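Outer membrane porin protein 32 (Delftia acidovorans, PDB 2FGQ) forms trimeric, anion-selective channels across the outer membrane and binds malate inside its pore. Local coordinates at residues T5-V10 against T36-L41; L29-A34 against F62-N67; W56-I61 against F73-T78; L90-V95 against R133-I138. All blocks are in the same frame, centred on the assembly; numbering follows the deposited sequence.

Contact 1. Residues T5-V10 against T36-L41. With SO4 (sulfate ion), chain G.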
loop_
_atom_site.group_PDB
_atom_site.type_symbol
_atom_site.label_atom_id
_atom_site.label_comp_id
_atom_site.label_asym_id
_atom_site.label_seq_id
_atom_site.Cartn_x
_atom_site.Cartn_y
_atom_site.Cartn_z
ATOM N N THR A 5 -1.141 -11.670 15.437
ATOM C CA THR A 5 -2.222 -12.275 14.699
ATOM C C THR A 5 -2.461 -11.526 13.406
ATOM O O THR A 5 -2.649 -10.322 13.414
ATOM C CB THR A 5 -3.502 -12.209 15.561
ATOM O OG1 THR A 5 -3.331 -12.970 16.759
ATOM C CG2 THR A 5 -4.652 -12.877 14.845
ATOM N N LEU A 6 -2.470 -12.258 12.299
ATOM C CA LEU A 6 -2.885 -11.745 11.016
ATOM C C LEU A 6 -4.365 -12.066 10.908
ATOM O O LEU A 6 -4.769 -13.189 11.172
ATOM C CB LEU A 6 -2.173 -12.487 9.911
ATOM C CG LEU A 6 -2.731 -12.292 8.510
ATOM C CD1 LEU A 6 -2.327 -10.933 8.045
ATOM C CD2 LEU A 6 -2.186 -13.402 7.633
ATOM N N PHE A 7 -5.164 -11.098 10.500
ATOM C CA PHE A 7 -6.600 -11.317 10.384
ATOM C C PHE A 7 -7.166 -10.522 9.214
ATOM O O PHE A 7 -6.537 -9.612 8.690
ATOM C CB PHE A 7 -7.323 -10.921 11.680
ATOM C CG PHE A 7 -7.239 -9.454 11.979
ATOM C CD1 PHE A 7 -6.144 -8.929 12.659
ATOM C CD2 PHE A 7 -8.269 -8.589 11.580
ATOM C CE1 PHE A 7 -6.067 -7.576 12.918
ATOM C CE2 PHE A 7 -8.202 -7.231 11.857
ATOM C CZ PHE A 7 -7.103 -6.728 12.524
ATOM N N GLY A 8 -8.420 -10.806 8.870
ATOM C CA GLY A 8 -9.067 -10.042 7.841
ATOM C C GLY A 8 -10.442 -10.538 7.524
ATOM O O GLY A 8 -10.951 -11.503 8.107
ATOM N N ILE A 9 -11.047 -9.806 6.601
ATOM C CA ILE A 9 -12.363 -10.113 6.053
ATOM C C ILE A 9 -12.365 -9.730 4.592
ATOM O O ILE A 9 -12.004 -8.625 4.239
ATOM C CB ILE A 9 -13.541 -9.355 6.768
ATOM C CG1 ILE A 9 -13.525 -9.577 8.275
ATOM C CG2 ILE A 9 -14.863 -9.758 6.151
ATOM C CD1 ILE A 9 -14.607 -8.840 9.034
ATOM N N VAL A 10 -12.825 -10.641 3.738
ATOM C CA VAL A 10 -13.158 -10.276 2.365
ATOM C C VAL A 10 -14.683 -10.446 2.217
ATOM O O VAL A 10 -15.212 -11.555 2.333
ATOM C CB VAL A 10 -12.410 -11.086 1.294
ATOM C CG1 VAL A 10 -12.763 -10.545 -0.062
ATOM C CG2 VAL A 10 -10.926 -11.019 1.512
ATOM N N THR A 36 -17.229 -4.574 6.965
ATOM C CA THR A 36 -16.203 -3.945 6.152
ATOM C C THR A 36 -15.028 -4.879 5.916
ATOM O O THR A 36 -14.462 -5.437 6.840
ATOM C CB THR A 36 -15.749 -2.625 6.767
ATOM O OG1 THR A 36 -16.892 -1.772 6.982
ATOM C CG2 THR A 36 -14.776 -1.893 5.841
ATOM N N SER A 37 -14.689 -5.042 4.649
ATOM C CA SER A 37 -13.536 -5.847 4.265
ATOM C C SER A 37 -12.272 -5.208 4.780
ATOM O O SER A 37 -12.139 -3.995 4.756
ATOM C CB SER A 37 -13.410 -5.984 2.750
ATOM O OG SER A 37 -14.546 -6.502 2.142
ATOM N N ARG A 38 -11.367 -6.040 5.269
ATOM C CA ARG A 38 -10.170 -5.525 5.926
ATOM C C ARG A 38 -9.052 -6.527 5.947
ATOM O O ARG A 38 -9.262 -7.731 5.774
ATOM C CB ARG A 38 -10.533 -5.131 7.383
ATOM C CG ARG A 38 -10.762 -6.312 8.308
ATOM C CD ARG A 38 -11.567 -5.978 9.573
ATOM N NE ARG A 38 -12.924 -5.640 9.223
ATOM C CZ ARG A 38 -13.877 -5.341 10.091
ATOM N NH1 ARG A 38 -13.602 -5.252 11.393
ATOM N NH2 ARG A 38 -15.113 -5.125 9.663
ATOM N N LEU A 39 -7.859 -6.009 6.226
ATOM C CA LEU A 39 -6.645 -6.814 6.408
ATOM C C LEU A 39 -5.863 -6.134 7.530
ATOM O O LEU A 39 -5.690 -4.948 7.490
ATOM C CB LEU A 39 -5.838 -6.903 5.121
ATOM C CG LEU A 39 -4.504 -7.638 5.239
ATOM C CD1 LEU A 39 -4.701 -9.094 5.525
ATOM C CD2 LEU A 39 -3.747 -7.486 3.936
ATOM N N GLY A 40 -5.447 -6.897 8.529
ATOM C CA GLY A 40 -4.754 -6.327 9.662
ATOM C C GLY A 40 -3.820 -7.268 10.361
ATOM O O GLY A 40 -3.830 -8.491 10.177
ATOM N N LEU A 41 -2.998 -6.649 11.209
ATOM C CA LEU A 41 -2.088 -7.341 12.081
ATOM C C LEU A 41 -2.259 -6.733 13.451
ATOM O O LEU A 41 -2.304 -5.525 13.563
ATOM C CB LEU A 41 -0.659 -7.108 11.619
ATOM C CG LEU A 41 -0.246 -7.665 10.262
ATOM C CD1 LEU A 41 -1.110 -7.292 9.091
ATOM C CD2 LEU A 41 1.178 -7.253 9.957
HETATM S S SO4 G . -16.932 -4.839 12.541
HETATM O O1 SO4 G . -17.427 -5.936 11.665
HETATM O O2 SO4 G . -17.990 -4.495 13.575
HETATM O O3 SO4 G . -15.619 -5.237 13.168
HETATM O O4 SO4 G . -16.630 -3.649 11.718
#

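Contact 2. Residues L29-A34 against F62-N67. With CA (calcium ion), chain C.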
loop_
_atom_site.group_PDB
_atom_site.type_symbol
_atom_site.label_atom_id
_atom_site.label_comp_id
_atom_site.label_asym_id
_atom_site.label_seq_id
_atom_site.Cartn_x
_atom_site.Cartn_y
_atom_site.Cartn_z
ATOM N N LEU A 29 -20.330 -5.131 -9.140
ATOM C CA LEU A 29 -19.674 -5.920 -8.110
ATOM C C LEU A 29 -19.193 -4.898 -7.083
ATOM O O LEU A 29 -18.418 -4.024 -7.428
ATOM C CB LEU A 29 -18.508 -6.742 -8.671
ATOM C CG LEU A 29 -18.036 -7.843 -7.702
ATOM C CD1 LEU A 29 -18.997 -9.024 -7.780
ATOM C CD2 LEU A 29 -16.621 -8.243 -7.964
ATOM N N GLY A 30 -19.644 -5.003 -5.864
ATOM C CA GLY A 30 -19.245 -4.125 -4.793
ATOM C C GLY A 30 -18.687 -4.885 -3.611
ATOM O O GLY A 30 -18.356 -6.056 -3.681
ATOM N N THR A 31 -18.522 -4.173 -2.499
ATOM C CA THR A 31 -17.878 -4.732 -1.324
ATOM C C THR A 31 -18.566 -4.370 -0.043
ATOM O O THR A 31 -19.348 -3.399 0.024
ATOM C CB THR A 31 -16.389 -4.281 -1.245
ATOM O OG1 THR A 31 -16.306 -2.843 -1.080
ATOM C CG2 THR A 31 -15.603 -4.687 -2.496
ATOM N N SER A 32 -18.258 -5.150 0.998
ATOM C CA SER A 32 -18.466 -4.706 2.359
ATOM C C SER A 32 -19.944 -4.454 2.675
ATOM O O SER A 32 -20.315 -3.450 3.295
ATOM C CB SER A 32 -17.565 -3.499 2.618
ATOM O OG SER A 32 -16.203 -3.872 2.548
ATOM N N GLY A 33 -20.790 -5.418 2.307
ATOM C CA GLY A 33 -22.220 -5.318 2.549
ATOM C C GLY A 33 -22.657 -5.753 3.927
ATOM O O GLY A 33 -23.660 -5.248 4.422
ATOM N N ALA A 34 -21.952 -6.715 4.520
ATOM C CA ALA A 34 -22.266 -7.264 5.853
ATOM C C ALA A 34 -21.218 -6.832 6.902
ATOM O O ALA A 34 -21.558 -6.477 8.016
ATOM C CB ALA A 34 -22.390 -8.772 5.802
ATOM N N PHE A 62 -10.696 -3.662 -0.852
ATOM C CA PHE A 62 -11.636 -3.442 -1.929
ATOM C C PHE A 62 -11.467 -4.539 -2.968
ATOM O O PHE A 62 -10.667 -4.405 -3.903
ATOM C CB PHE A 62 -11.423 -2.043 -2.560
ATOM C CG PHE A 62 -11.509 -0.906 -1.580
ATOM C CD1 PHE A 62 -12.736 -0.315 -1.263
ATOM C CD2 PHE A 62 -10.384 -0.459 -0.946
ATOM C CE1 PHE A 62 -12.818 0.744 -0.341
ATOM C CE2 PHE A 62 -10.446 0.566 -0.032
ATOM C CZ PHE A 62 -11.669 1.175 0.281
ATOM N N GLY A 63 -12.172 -5.650 -2.772
ATOM C CA GLY A 63 -11.965 -6.832 -3.586
ATOM C C GLY A 63 -12.386 -6.653 -5.017
ATOM O O GLY A 63 -11.858 -7.326 -5.892
ATOM N N ASP A 64 -13.276 -5.724 -5.304
ATOM C CA ASP A 64 -13.708 -5.514 -6.689
ATOM C C ASP A 64 -12.651 -4.875 -7.596
ATOM O O ASP A 64 -12.695 -5.077 -8.803
ATOM C CB ASP A 64 -15.036 -4.757 -6.768
ATOM C CG ASP A 64 -14.998 -3.372 -6.123
ATOM O OD1 ASP A 64 -14.159 -3.065 -5.232
ATOM O OD2 ASP A 64 -15.816 -2.508 -6.555
ATOM N N ASP A 65 -11.701 -4.144 -7.015
ATOM C CA ASP A 65 -10.649 -3.505 -7.782
ATOM C C ASP A 65 -9.237 -3.714 -7.280
ATOM O O ASP A 65 -8.319 -3.056 -7.756
ATOM C CB ASP A 65 -10.959 -2.046 -8.079
ATOM C CG ASP A 65 -10.751 -1.129 -6.904
ATOM O OD1 ASP A 65 -10.187 -1.510 -5.858
ATOM O OD2 ASP A 65 -11.092 0.065 -7.006
ATOM N N GLY A 66 -9.050 -4.688 -6.390
ATOM C CA GLY A 66 -7.711 -4.989 -5.906
ATOM C C GLY A 66 -7.034 -3.860 -5.188
ATOM O O GLY A 66 -5.835 -3.724 -5.288
ATOM N N ASN A 67 -7.812 -3.052 -4.472
ATOM C CA ASN A 67 -7.253 -1.889 -3.779
ATOM C C ASN A 67 -6.474 -1.025 -4.777
ATOM O O ASN A 67 -5.337 -0.614 -4.538
ATOM C CB ASN A 67 -6.373 -2.276 -2.588
ATOM C CG ASN A 67 -7.151 -2.625 -1.363
ATOM O OD1 ASN A 67 -7.827 -3.647 -1.335
ATOM N ND2 ASN A 67 -7.086 -1.739 -0.334
HETATM CA CA CA C . -17.248 -2.221 -8.456
HETATM O O HOH W 1 -15.548 -1.389 -3.343
HETATM O O HOH W 2 -15.567 -0.442 -8.734
#

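Contact 3. Residues W56-I61 against F73-T78. With MLT (D-malate), chain H.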
loop_
_atom_site.group_PDB
_atom_site.type_symbol
_atom_site.label_atom_id
_atom_site.label_comp_id
_atom_site.label_asym_id
_atom_site.label_seq_id
_atom_site.Cartn_x
_atom_site.Cartn_y
_atom_site.Cartn_z
ATOM N N TRP A 56 -1.909 -2.462 16.630
ATOM C CA TRP A 56 -2.966 -2.888 15.726
ATOM C C TRP A 56 -2.874 -2.064 14.461
ATOM O O TRP A 56 -2.921 -0.822 14.509
ATOM C CB TRP A 56 -4.283 -2.635 16.463
ATOM C CG TRP A 56 -5.495 -3.201 15.815
ATOM C CD1 TRP A 56 -5.925 -3.024 14.527
ATOM C CD2 TRP A 56 -6.469 -4.014 16.452
ATOM N NE1 TRP A 56 -7.126 -3.662 14.350
ATOM C CE2 TRP A 56 -7.478 -4.289 15.500
ATOM C CE3 TRP A 56 -6.599 -4.543 17.736
ATOM C CZ2 TRP A 56 -8.598 -5.097 15.775
ATOM C CZ3 TRP A 56 -7.721 -5.335 18.019
ATOM C CH2 TRP A 56 -8.709 -5.594 17.051
ATOM N N LEU A 57 -2.690 -2.737 13.330
ATOM C CA LEU A 57 -2.575 -2.087 12.023
ATOM C C LEU A 57 -3.659 -2.714 11.154
ATOM O O LEU A 57 -3.675 -3.928 10.976
ATOM C CB LEU A 57 -1.218 -2.366 11.375
ATOM C CG LEU A 57 -0.032 -1.793 12.126
ATOM C CD1 LEU A 57 1.249 -2.342 11.537
ATOM C CD2 LEU A 57 -0.035 -0.305 12.109
ATOM N N GLU A 58 -4.589 -1.907 10.636
ATOM C CA GLU A 58 -5.685 -2.442 9.844
ATOM C C GLU A 58 -6.072 -1.478 8.741
ATOM O O GLU A 58 -6.216 -0.282 8.939
ATOM C CB GLU A 58 -6.858 -2.685 10.753
ATOM C CG GLU A 58 -8.093 -3.272 10.119
ATOM C CD GLU A 58 -9.258 -3.412 11.087
ATOM O OE1 GLU A 58 -9.044 -3.866 12.229
ATOM O OE2 GLU A 58 -10.414 -3.137 10.678
ATOM N N GLY A 59 -6.297 -2.046 7.559
ATOM C CA GLY A 59 -6.746 -1.303 6.399
ATOM C C GLY A 59 -7.893 -1.964 5.682
ATOM O O GLY A 59 -8.079 -3.170 5.776
ATOM N N GLU A 60 -8.636 -1.133 4.969
ATOM C CA GLU A 60 -9.778 -1.641 4.212
ATOM C C GLU A 60 -9.289 -2.352 2.945
ATOM O O GLU A 60 -8.266 -2.013 2.335
ATOM C CB GLU A 60 -10.688 -0.490 3.790
ATOM C CG GLU A 60 -12.006 -0.929 3.182
ATOM C CD GLU A 60 -13.082 0.134 3.090
ATOM O OE1 GLU A 60 -12.916 1.252 3.641
ATOM O OE2 GLU A 60 -14.160 -0.204 2.499
ATOM N N ILE A 61 -10.042 -3.396 2.599
ATOM C CA ILE A 61 -9.879 -4.139 1.361
ATOM C C ILE A 61 -11.017 -3.825 0.413
ATOM O O ILE A 61 -12.163 -3.775 0.806
ATOM C CB ILE A 61 -9.800 -5.659 1.670
ATOM C CG1 ILE A 61 -8.518 -5.957 2.444
ATOM C CG2 ILE A 61 -9.962 -6.518 0.423
ATOM C CD1 ILE A 61 -7.255 -5.828 1.652
ATOM N N PHE A 73 -3.311 1.730 6.196
ATOM C CA PHE A 73 -3.741 1.297 7.524
ATOM C C PHE A 73 -4.714 2.327 8.126
ATOM O O PHE A 73 -4.675 2.625 9.315
ATOM C CB PHE A 73 -2.553 0.998 8.434
ATOM C CG PHE A 73 -1.723 -0.155 7.950
ATOM C CD1 PHE A 73 -2.270 -1.428 7.882
ATOM C CD2 PHE A 73 -0.419 0.035 7.532
ATOM C CE1 PHE A 73 -1.521 -2.485 7.414
ATOM C CE2 PHE A 73 0.333 -1.045 7.046
ATOM C CZ PHE A 73 -0.225 -2.290 7.018
ATOM N N LYS A 74 -5.591 2.889 7.290
ATOM C CA LYS A 74 -6.469 3.967 7.743
ATOM C C LYS A 74 -7.570 3.524 8.689
ATOM O O LYS A 74 -8.160 4.379 9.336
ATOM C CB LYS A 74 -7.029 4.812 6.608
ATOM C CG LYS A 74 -6.015 5.752 5.965
ATOM C CD LYS A 74 -6.632 6.472 4.769
ATOM C CE LYS A 74 -7.619 7.515 5.118
ATOM N NZ LYS A 74 -8.057 8.176 3.832
ATOM N N ARG A 75 -7.865 2.232 8.795
ATOM C CA ARG A 75 -8.932 1.807 9.714
ATOM C C ARG A 75 -8.426 1.925 11.151
ATOM O O ARG A 75 -9.161 2.331 12.038
ATOM C CB ARG A 75 -9.464 0.400 9.403
ATOM C CG ARG A 75 -10.287 0.401 8.121
ATOM C CD ARG A 75 -10.820 -0.934 7.725
ATOM N NE ARG A 75 -11.530 -1.585 8.824
ATOM C CZ ARG A 75 -12.762 -1.275 9.213
ATOM N NH1 ARG A 75 -13.472 -0.385 8.536
ATOM N NH2 ARG A 75 -13.301 -1.897 10.260
ATOM N N ARG A 76 -7.172 1.537 11.414
ATOM C CA ARG A 76 -6.618 1.656 12.774
ATOM C C ARG A 76 -5.105 1.455 12.664
ATOM O O ARG A 76 -4.628 0.539 11.948
ATOM C CB ARG A 76 -7.162 0.544 13.661
ATOM C CG ARG A 76 -6.673 0.596 15.115
ATOM C CD ARG A 76 -7.490 -0.241 16.029
ATOM N NE ARG A 76 -6.829 -0.408 17.322
ATOM C CZ ARG A 76 -7.305 -1.153 18.304
ATOM N NH1 ARG A 76 -8.490 -1.745 18.171
ATOM N NH2 ARG A 76 -6.611 -1.305 19.415
ATOM N N SER A 77 -4.339 2.302 13.343
ATOM C CA SER A 77 -2.890 2.138 13.364
ATOM C C SER A 77 -2.384 2.585 14.708
ATOM O O SER A 77 -1.788 3.652 14.831
ATOM C CB SER A 77 -2.213 2.922 12.232
ATOM O OG SER A 77 -2.501 4.304 12.256
ATOM N N THR A 78 -2.645 1.767 15.722
ATOM C CA THR A 78 -2.391 2.170 17.101
ATOM C C THR A 78 -1.304 1.364 17.778
ATOM O O THR A 78 -0.958 0.245 17.393
ATOM C CB THR A 78 -3.678 2.016 17.968
ATOM O OG1 THR A 78 -4.216 0.683 17.800
ATOM C CG2 THR A 78 -4.753 3.000 17.514
HETATM C C1 MLT H . -15.946 0.401 10.353
HETATM O O1 MLT H . -16.399 -0.491 9.462
HETATM O O2 MLT H . -15.361 0.032 11.455
HETATM C C2 MLT H . -16.123 1.867 10.208
HETATM O O3 MLT H . -15.974 2.254 8.866
HETATM C C3 MLT H . -17.460 2.250 10.826
HETATM C C4 MLT H . -17.522 1.555 12.171
HETATM O O4 MLT H . -17.042 0.353 12.389
HETATM O O5 MLT H . -18.043 2.123 13.186
HETATM O O HOH W 3 -12.959 1.575 6.332
#

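Contact 4. Residues L90-V95 against R133-I138. With CA (calcium ion), chain B; MLT (D-malate), chain H.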
loop_
_atom_site.group_PDB
_atom_site.type_symbol
_atom_site.label_atom_id
_atom_site.label_comp_id
_atom_site.label_asym_id
_atom_site.label_seq_id
_atom_site.Cartn_x
_atom_site.Cartn_y
_atom_site.Cartn_z
ATOM N N LEU A 90 -2.607 5.238 21.180
ATOM C CA LEU A 90 -2.110 6.328 20.354
ATOM C C LEU A 90 -2.140 5.937 18.895
ATOM O O LEU A 90 -1.564 4.907 18.546
ATOM C CB LEU A 90 -0.640 6.636 20.658
ATOM C CG LEU A 90 -0.158 7.456 21.867
ATOM C CD1 LEU A 90 -1.012 7.516 23.012
ATOM C CD2 LEU A 90 1.334 7.253 22.208
ATOM N N GLY A 91 -2.704 6.815 18.062
ATOM C CA GLY A 91 -2.731 6.598 16.632
ATOM C C GLY A 91 -4.117 6.702 16.030
ATOM O O GLY A 91 -5.167 6.760 16.721
ATOM N N ARG A 92 -4.165 6.706 14.712
ATOM C CA ARG A 92 -5.423 6.764 14.010
ATOM C C ARG A 92 -6.337 5.584 14.383
ATOM O O ARG A 92 -5.902 4.434 14.447
ATOM C CB ARG A 92 -5.198 6.739 12.508
ATOM C CG ARG A 92 -6.565 6.919 11.783
ATOM C CD ARG A 92 -6.440 7.182 10.379
ATOM N NE ARG A 92 -7.702 7.098 9.690
ATOM C CZ ARG A 92 -8.517 8.118 9.482
ATOM N NH1 ARG A 92 -8.305 9.322 10.013
ATOM N NH2 ARG A 92 -9.587 7.924 8.741
ATOM N N ASP A 93 -7.595 5.890 14.635
ATOM C CA ASP A 93 -8.566 4.884 15.033
ATOM C C ASP A 93 -9.936 5.488 14.939
ATOM O O ASP A 93 -10.104 6.712 14.748
ATOM C CB ASP A 93 -8.256 4.518 16.488
ATOM C CG ASP A 93 -8.830 3.200 16.945
ATOM O OD1 ASP A 93 -9.559 2.452 16.203
ATOM O OD2 ASP A 93 -8.569 2.833 18.128
ATOM N N LEU A 94 -10.921 4.635 15.097
ATOM C CA LEU A 94 -12.255 5.119 15.473
ATOM C C LEU A 94 -12.180 6.014 16.701
ATOM O O LEU A 94 -11.465 5.704 17.654
ATOM C CB LEU A 94 -13.200 3.953 15.783
ATOM C CG LEU A 94 -13.544 3.045 14.602
ATOM C CD1 LEU A 94 -14.206 1.801 15.163
ATOM C CD2 LEU A 94 -14.440 3.766 13.663
ATOM N N VAL A 95 -12.875 7.141 16.660
ATOM C CA VAL A 95 -12.974 7.965 17.874
ATOM C C VAL A 95 -13.940 7.275 18.854
ATOM O O VAL A 95 -14.737 6.459 18.445
ATOM C CB VAL A 95 -13.436 9.415 17.559
ATOM C CG1 VAL A 95 -12.379 10.101 16.686
ATOM C CG2 VAL A 95 -14.804 9.473 16.920
ATOM N N ARG A 133 -13.519 8.436 12.343
ATOM C CA ARG A 133 -12.157 8.251 12.774
ATOM C C ARG A 133 -11.444 9.601 12.906
ATOM O O ARG A 133 -11.938 10.611 12.411
ATOM C CB ARG A 133 -11.415 7.383 11.778
ATOM C CG ARG A 133 -11.846 5.953 11.777
ATOM C CD ARG A 133 -11.110 5.066 10.761
ATOM N NE ARG A 133 -11.443 3.660 10.979
ATOM C CZ ARG A 133 -12.563 3.084 10.586
ATOM N NH1 ARG A 133 -13.445 3.754 9.854
ATOM N NH2 ARG A 133 -12.792 1.827 10.930
ATOM N N ALA A 134 -10.274 9.593 13.528
ATOM C CA ALA A 134 -9.421 10.766 13.584
ATOM C C ALA A 134 -7.955 10.403 13.457
ATOM O O ALA A 134 -7.513 9.429 14.068
ATOM C CB ALA A 134 -9.597 11.499 14.929
ATOM N N ASN A 135 -7.219 11.230 12.726
ATOM C CA ASN A 135 -5.755 11.261 12.819
ATOM C C ASN A 135 -5.323 11.844 14.152
ATOM O O ASN A 135 -6.053 12.610 14.787
ATOM C CB ASN A 135 -5.163 12.140 11.706
ATOM C CG ASN A 135 -5.471 11.638 10.274
ATOM O OD1 ASN A 135 -5.600 12.436 9.309
ATOM N ND2 ASN A 135 -5.553 10.397 10.132
ATOM N N ASN A 136 -4.119 11.485 14.553
ATOM C CA ASN A 136 -3.442 12.162 15.676
ATOM C C ASN A 136 -4.223 12.016 16.963
ATOM O O ASN A 136 -4.203 12.918 17.822
ATOM C CB ASN A 136 -3.292 13.644 15.377
ATOM C CG ASN A 136 -2.641 13.888 13.992
ATOM O OD1 ASN A 136 -1.652 13.225 13.641
ATOM N ND2 ASN A 136 -3.219 14.790 13.190
ATOM N N LEU A 137 -4.819 10.838 17.144
ATOM C CA LEU A 137 -5.734 10.550 18.246
ATOM C C LEU A 137 -5.060 9.860 19.457
ATOM O O LEU A 137 -4.244 8.940 19.311
ATOM C CB LEU A 137 -6.855 9.666 17.684
ATOM C CG LEU A 137 -7.921 9.220 18.695
ATOM C CD1 LEU A 137 -8.792 10.389 19.176
ATOM C CD2 LEU A 137 -8.782 8.178 18.027
ATOM N N ILE A 138 -5.434 10.323 20.646
ATOM C CA ILE A 138 -5.130 9.634 21.895
ATOM C C ILE A 138 -6.447 9.313 22.539
ATOM O O ILE A 138 -7.273 10.220 22.693
ATOM C CB ILE A 138 -4.334 10.533 22.859
ATOM C CG1 ILE A 138 -3.002 10.883 22.237
ATOM C CG2 ILE A 138 -4.119 9.779 24.161
ATOM C CD1 ILE A 138 -2.069 11.777 23.106
HETATM CA CA CA B . 0.515 14.023 13.305
HETATM C C1 MLT H . -15.946 0.401 10.353
HETATM O O1 MLT H . -16.399 -0.491 9.462
HETATM O O2 MLT H . -15.361 0.032 11.455
HETATM C C2 MLT H . -16.123 1.867 10.208
HETATM O O3 MLT H . -15.974 2.254 8.866
HETATM C C3 MLT H . -17.460 2.250 10.826
HETATM C C4 MLT H . -17.522 1.555 12.171
HETATM O O4 MLT H . -17.042 0.353 12.389
HETATM O O5 MLT H . -18.043 2.123 13.186
HETATM O O HOH W 4 -0.002 14.142 10.899
#

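Contact 1. Residues T5-V10 against T36-L41
Gly40 passes beneath the Phe7 ring, its CA 4.0 Å from the ring centroid and displaced toward the rim, a CH-pi contact; CD of Arg38 lies at the ring's edge. CG of Phe7 stands between the backbone N and the carbonyl carbon (chi1 65°); farther out, CE1 and CZ lie over the Gly40 backbone, where a side chain would collide with CZ. The Arg38 guanidinium has Ile9 CD1 over one face, 3.6 Å from NE, the two side chains running side by side. At its edge, NE and NH2 both grip Thr36 O in the guanidinium plane, NE at 2.8 Å, while NH1 donates at 2.7 Å to O3 of a sulfate, probably from the crystallisation liquor, and NH2 to O4. Strands 4-17 and 26-48 form an antiparallel hairpin of the porin barrel, with reciprocal backbone bonds between Phe7 and Gly40 and between Ile9 and Arg38. A side chain on Gly8 would run into Arg38 O; on that face Leu6 CD1 meets Leu39 CD1 at 3.9 Å and also touches Leu41, next to leucines of neighbouring subunits. One sheet face is thus greasy and faces the trimer contact; the other presents a cation that holds an anion, consistent with an anion-selective pore.

Contact 2. Residues L29-A34 against F62-N67
Leu29 and Asp64 share a calcium ion where the loop 62-67, which follows strand 51-60 of the porin barrel, comes up against strand 26-48. Metal coordination is the main tie: Leu29 O and Asp64 OD2 each bind the calcium ion at 2.4 Å. These two oxygens lie close together because both are ligands of the same cation, whose positive charge would offset their repulsion. Gly309 O completes the set from this chain, and Asn136 and Glu158 of the second subunit bind the same ion, so the site clamps two subunits of the trimer together. Van der Waals contact is slighter. Leu29 CD2 rests 4.0 Å from Asp64 CB as the two side chains slide past each other in opposite directions. Thr31 meets Asp64 at about a right angle, its CG2 lying 3.5 Å from Asp64 OD1 and 3.6 Å from Gly63 N. The Asn67 side chain closes the loop, its OD1 accepting from Phe62 N at 2.9 Å, and Phe62 O accepts from the backbone Asn67 N and Asp65 N, which reach it from opposite faces of its plane. Water links the two segments a second time, one molecule donating to Thr31 OG1 at 2.8 Å and to Asp64 OD1 at 2.9 Å.

Contact 3. Residues W56-I61 against F73-T78
Trp56 with Thr78 and Glu58 with Arg76 are antiparallel hydrogen-bonded pairs, and the strands run 164° apart until a classic beta bulge sets both Arg75 and Arg76 opposite Glu58. The extended Arg76 lays its guanidinium flat on the Trp56 indole, planes 7° apart and centres 4.0 Å apart; CD sits over the five-membered ring and NH1 3.4 Å from CE3. Arg76 NE donates in plane to Thr78 OG1, which fixes the rotation of the group. The indole N-H, on Trp56 NE1, meets Glu58 OE1 at 2.9 Å, close to the ring plane. An alanine in place of Trp56 would probably leave the Arg76 guanidinium without its stacking partner and Glu58 OE1 without the indole N-H. The other carboxylate oxygen, OE2, offers its anti lone pair to Arg75 NE at 2.7 Å in a salt bridge, with NH2 adding a weak bond. The Arg75 chain bends at chi3 (51°), which brings NE to Glu58; NH1 and NH2 donate to malate O1 and O2, each at 3.1 Å. On the opposite sheet face, Leu57 CB lies over the Phe73 ring, beside Ile61 of the third subunit. Glu58, braced by Trp56, thus acts as a second-shell residue that is likely to orient Arg75, whose outer nitrogens hold the anion in the pore.

Contact 4. Residues L90-V95 against R133-I138
Leu90 lies side by side with Ile138, CD1 to CG1 4.0 Å, where strands 86-90 and 137-141 of the porin barrel run antiparallel; past them the register shifts by one and a short two-stranded sheet, 93-94 with 133-134, follows. Gly91 N donates to Leu137 O at 2.9 Å, and the glycine's backbone angles would jam a side chain against the preceding carbonyl. Arg92, extended from CG to NE, crosses Arg133 at about a right angle, CB of Arg133 lying over one guanidinium face 3.6 Å from NH2. Its charge is matched by Asp128, and its NE bonds Lys74 O. An alanine here would probably leave Asp128 without its cationic mate and open a gap beside Arg133 CB. Asp93 O accepts from Ala134 N at 3.1 Å, while the Asp93 carboxylate pairs with Arg89. Leu94 puts CD2 over the centre of the Arg133 guanidinium, 3.7 Å from CZ, a greasy lid on one face of a ligand-binding cation. Val95, at the N-cap position of helix 96-101, sets CG1 3.6 Å from Ala134 CB. Across from them, Asn136 OD1 binds a calcium ion shared with Leu29 and Asp64 of the third subunit. Arg133 NE is tied to Arg75 O, and its NH1 points almost straight at malate O3, 3.1 Å away at 175°.

How the contacts relate
Contacts 1, 3 and part of 4 lie on one 16-stranded antiparallel barrel; contact 2 sets a loop against it. Strand 26-48 serves contacts 1 and 2 and neighbours strand 51-60 of contact 3, whose centre is about 9 Å from that of contact 1; backbone bonds Leu41 to Leu57 and Leu39 to Gly59 join them. Along the chain, contacts 1 and 2 interleave, as do contacts 2 and 3, whereas contact 4 opens after the others close. Contacts 3 and 4, centres about 11 Å apart, touch through arginines and both reach malate, as does Thr36 of contact 1. Contacts 2 and 4, centres about 24 Å apart, supply calcium ligands between subunits, so the pore-lining segments lie close to the sites joining the trimer.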